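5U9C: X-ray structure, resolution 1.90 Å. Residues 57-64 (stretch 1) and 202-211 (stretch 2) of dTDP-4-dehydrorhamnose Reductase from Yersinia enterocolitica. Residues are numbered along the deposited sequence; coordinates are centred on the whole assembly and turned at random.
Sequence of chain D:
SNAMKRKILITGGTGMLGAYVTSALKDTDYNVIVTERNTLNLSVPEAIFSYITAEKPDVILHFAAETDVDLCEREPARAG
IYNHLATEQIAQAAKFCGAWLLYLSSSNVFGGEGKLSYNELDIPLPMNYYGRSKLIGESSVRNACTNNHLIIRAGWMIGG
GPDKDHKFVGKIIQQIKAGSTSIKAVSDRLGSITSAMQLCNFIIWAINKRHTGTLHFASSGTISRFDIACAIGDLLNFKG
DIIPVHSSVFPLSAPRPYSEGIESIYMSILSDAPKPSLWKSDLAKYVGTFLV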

# COMPACT_ATOMS: atom_id res chain seq x y z
N PRO D 57 -29.77 16.29 31.44
CA PRO D 57 -30.67 15.68 30.47
C PRO D 57 -30.71 14.17 30.60
O PRO D 57 -29.76 13.58 31.11
CB PRO D 57 -30.01 16.06 29.14
CG PRO D 57 -28.55 16.12 29.44
CD PRO D 57 -28.46 16.65 30.86
N ASP D 58 -31.80 13.57 30.16
CA ASP D 58 -31.92 12.10 30.10
C ASP D 58 -31.36 11.61 28.76
O ASP D 58 -30.88 10.46 28.64
CB ASP D 58 -33.38 11.70 30.18
CG ASP D 58 -34.02 12.16 31.46
OD1 ASP D 58 -33.71 11.57 32.52
OD2 ASP D 58 -34.78 13.12 31.41
N VAL D 59 -31.45 12.47 27.75
CA VAL D 59 -30.98 12.17 26.41
C VAL D 59 -30.23 13.36 25.84
O VAL D 59 -30.65 14.51 26.00
CB VAL D 59 -32.20 11.87 25.50
CG1 VAL D 59 -31.81 11.81 24.02
CG2 VAL D 59 -32.88 10.58 25.93
N ILE D 60 -29.12 13.07 25.14
CA ILE D 60 -28.32 14.07 24.45
C ILE D 60 -28.17 13.65 22.99
O ILE D 60 -27.71 12.54 22.73
CB ILE D 60 -26.92 14.25 25.05
CG1 ILE D 60 -27.03 14.75 26.49
CG2 ILE D 60 -26.11 15.25 24.22
CD1 ILE D 60 -25.72 14.74 27.25
N LEU D 61 -28.57 14.53 22.08
CA LEU D 61 -28.47 14.31 20.65
C LEU D 61 -27.39 15.28 20.19
O LEU D 61 -27.61 16.52 20.16
CB LEU D 61 -29.80 14.63 19.95
CG LEU D 61 -31.05 13.96 20.52
CD1 LEU D 61 -32.24 14.30 19.67
CD2 LEU D 61 -30.91 12.46 20.60
N HIS D 62 -26.23 14.74 19.83
CA HIS D 62 -25.09 15.55 19.44
C HIS D 62 -24.91 15.56 17.93
O HIS D 62 -24.29 14.66 17.37
CB HIS D 62 -23.82 15.07 20.15
CG HIS D 62 -22.61 15.83 19.76
ND1 HIS D 62 -22.64 17.19 19.53
CD2 HIS D 62 -21.31 15.46 19.66
CE1 HIS D 62 -21.42 17.61 19.23
NE2 HIS D 62 -20.60 16.58 19.32
N PHE D 63 -25.52 16.56 17.28
CA PHE D 63 -25.46 16.69 15.83
C PHE D 63 -24.52 17.81 15.37
O PHE D 63 -24.14 17.85 14.19
CB PHE D 63 -26.86 16.98 15.21
CG PHE D 63 -27.95 16.00 15.58
CD1 PHE D 63 -27.73 14.64 15.60
CD2 PHE D 63 -29.25 16.45 15.80
CE1 PHE D 63 -28.75 13.74 15.92
CE2 PHE D 63 -30.28 15.56 16.09
CZ PHE D 63 -30.03 14.20 16.14
N ALA D 64 -24.13 18.73 16.27
CA ALA D 64 -23.26 19.84 15.85
C ALA D 64 -21.84 19.35 15.51
O ALA D 64 -21.30 18.46 16.18
CB ALA D 64 -23.20 20.92 16.92
N PHE D 202 -35.98 7.46 12.16
CA PHE D 202 -35.23 6.40 12.81
C PHE D 202 -34.76 6.86 14.19
O PHE D 202 -34.81 6.08 15.15
CB PHE D 202 -34.03 5.90 12.00
CG PHE D 202 -33.21 4.89 12.74
CD1 PHE D 202 -33.60 3.56 12.78
CD2 PHE D 202 -32.11 5.27 13.49
CE1 PHE D 202 -32.87 2.62 13.49
CE2 PHE D 202 -31.40 4.35 14.23
CZ PHE D 202 -31.77 3.03 14.23
N ILE D 203 -34.30 8.10 14.27
CA ILE D 203 -33.82 8.66 15.52
C ILE D 203 -34.93 8.71 16.58
O ILE D 203 -34.68 8.40 17.75
CB ILE D 203 -33.15 10.02 15.31
CG1 ILE D 203 -31.81 9.82 14.59
CG2 ILE D 203 -32.94 10.72 16.63
CD1 ILE D 203 -31.11 11.09 14.20
N ILE D 204 -36.15 9.10 16.18
CA ILE D 204 -37.28 9.15 17.12
C ILE D 204 -37.53 7.73 17.67
O ILE D 204 -37.71 7.53 18.87
CB ILE D 204 -38.55 9.73 16.44
CG1 ILE D 204 -38.30 11.18 15.97
CG2 ILE D 204 -39.76 9.66 17.37
CD1 ILE D 204 -38.04 12.18 17.08
N TRP D 205 -37.48 6.75 16.78
CA TRP D 205 -37.65 5.35 17.16
C TRP D 205 -36.52 4.94 18.12
O TRP D 205 -36.78 4.28 19.12
CB TRP D 205 -37.68 4.45 15.91
CG TRP D 205 -37.69 2.97 16.20
CD1 TRP D 205 -38.79 2.16 16.30
CD2 TRP D 205 -36.56 2.12 16.44
NE1 TRP D 205 -38.41 0.87 16.58
CE2 TRP D 205 -37.05 0.81 16.68
CE3 TRP D 205 -35.18 2.33 16.48
CZ2 TRP D 205 -36.21 -0.27 16.95
CZ3 TRP D 205 -34.34 1.25 16.74
CH2 TRP D 205 -34.86 -0.03 16.97
N ALA D 206 -35.30 5.37 17.81
CA ALA D 206 -34.11 5.00 18.60
C ALA D 206 -34.14 5.56 20.01
O ALA D 206 -33.75 4.89 20.95
CB ALA D 206 -32.85 5.45 17.89
N ILE D 207 -34.60 6.80 20.13
CA ILE D 207 -34.74 7.43 21.42
C ILE D 207 -35.73 6.65 22.28
O ILE D 207 -35.48 6.44 23.46
CB ILE D 207 -35.21 8.89 21.28
CG1 ILE D 207 -34.13 9.73 20.59
CG2 ILE D 207 -35.52 9.49 22.65
CD1 ILE D 207 -34.65 11.07 20.09
N ASN D 208 -36.85 6.23 21.69
CA ASN D 208 -37.90 5.49 22.41
C ASN D 208 -37.41 4.12 22.90
O ASN D 208 -37.80 3.69 23.98
CB ASN D 208 -39.15 5.31 21.52
CG ASN D 208 -40.30 4.61 22.24
OD1 ASN D 208 -40.81 3.60 21.77
ND2 ASN D 208 -40.67 5.11 23.39
N LYS D 209 -36.61 3.44 22.10
CA LYS D 209 -36.07 2.12 22.45
C LYS D 209 -34.76 2.18 23.20
O LYS D 209 -34.34 1.18 23.76
CB LYS D 209 -35.78 1.29 21.17
CG LYS D 209 -36.99 1.00 20.31
CD LYS D 209 -38.09 0.20 21.01
CE LYS D 209 -37.71 -1.25 21.26
NZ LYS D 209 -37.60 -2.03 20.00
N ARG D 210 -34.13 3.35 23.22
CA ARG D 210 -32.79 3.51 23.77
C ARG D 210 -31.84 2.48 23.12
O ARG D 210 -31.08 1.81 23.79
CB ARG D 210 -32.76 3.42 25.31
CG ARG D 210 -33.60 4.49 25.99
CD ARG D 210 -33.20 5.92 25.58
NE ARG D 210 -34.08 6.91 26.19
CZ ARG D 210 -33.93 7.41 27.41
NH1 ARG D 210 -34.80 8.30 27.87
NH2 ARG D 210 -32.91 7.03 28.19
N HIS D 211 -31.92 2.38 21.79
CA HIS D 211 -31.03 1.48 21.05
C HIS D 211 -29.58 1.94 21.25
O HIS D 211 -29.31 3.14 21.33
CB HIS D 211 -31.39 1.45 19.56
CG HIS D 211 -30.54 0.51 18.78
ND1 HIS D 211 -30.61 -0.85 18.95
CD2 HIS D 211 -29.59 0.72 17.84
CE1 HIS D 211 -29.73 -1.44 18.16
NE2 HIS D 211 -29.10 -0.50 17.48
O HOH W 1 -31.41 8.45 30.30

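A short strand, Val 59 to His 62, lies against the last turns of a helix that ends at Lys 209. CA–CA separations set the register: Val 59 CA is 7.8 Å from Ile 207 CA, and Leu 61 CA is 9.3 Å from Ile 203 CA, so the strand and the helix run in opposite directions, and the CA separation grows toward Leu 61. No hydrogen bond crosses directly between the stretches; side-chain packing fills the space.

Strand alternation selects the contact surface. Val 59 and Leu 61 point their CA-to-CB bonds toward the helix, as does Phe 63 just beyond the strand, whereas Ile 60 and His 62 remain out of reach. The helix answers with Ile 203 and Ile 207, one turn apart and both directed toward the strand. Ile 207 fits between two strand side chains: its CG2 approaches Val 59 CG2 at 4.3 Å, and its CD1 reaches Leu 61 CD2. Leu 61 in turn faces the groove between Ile 207 and Ile 203, with its CD2 4.0 Å from Ile 207 CD1 and 4.8 Å from Ile 203 CG2, so it sits closer to the Ile 207 wall. One turn earlier, the extended m,t rotamer of Ile 203 carries CD1 to 3.8 Å from Phe 63 CZ, meeting the ring obliquely. These are apolar contacts at van der Waals range, and they bury hydrocarbon on both sides.

Beyond the helix, Arg 210 adopts positive phi (54°). Its CA-to-CB bond points sideways, but the end of the side chain comes nearer to the strand. There one guanidinium face covers Val 59 CG2, which lies 3.6 Å from Arg 210 NH1. A weak hydrogen bond from Arg 210 NE to Ile 207 O (3.1 Å, 125° at the hydrogen) ties the side chain back to the helix. Arg 210 NH2 and Asp 58 O are 4.0 Å apart, and a water bridges them, donating to Asp 58 O at 2.7 Å and accepting from Arg 210 NH2 at 3.0 Å.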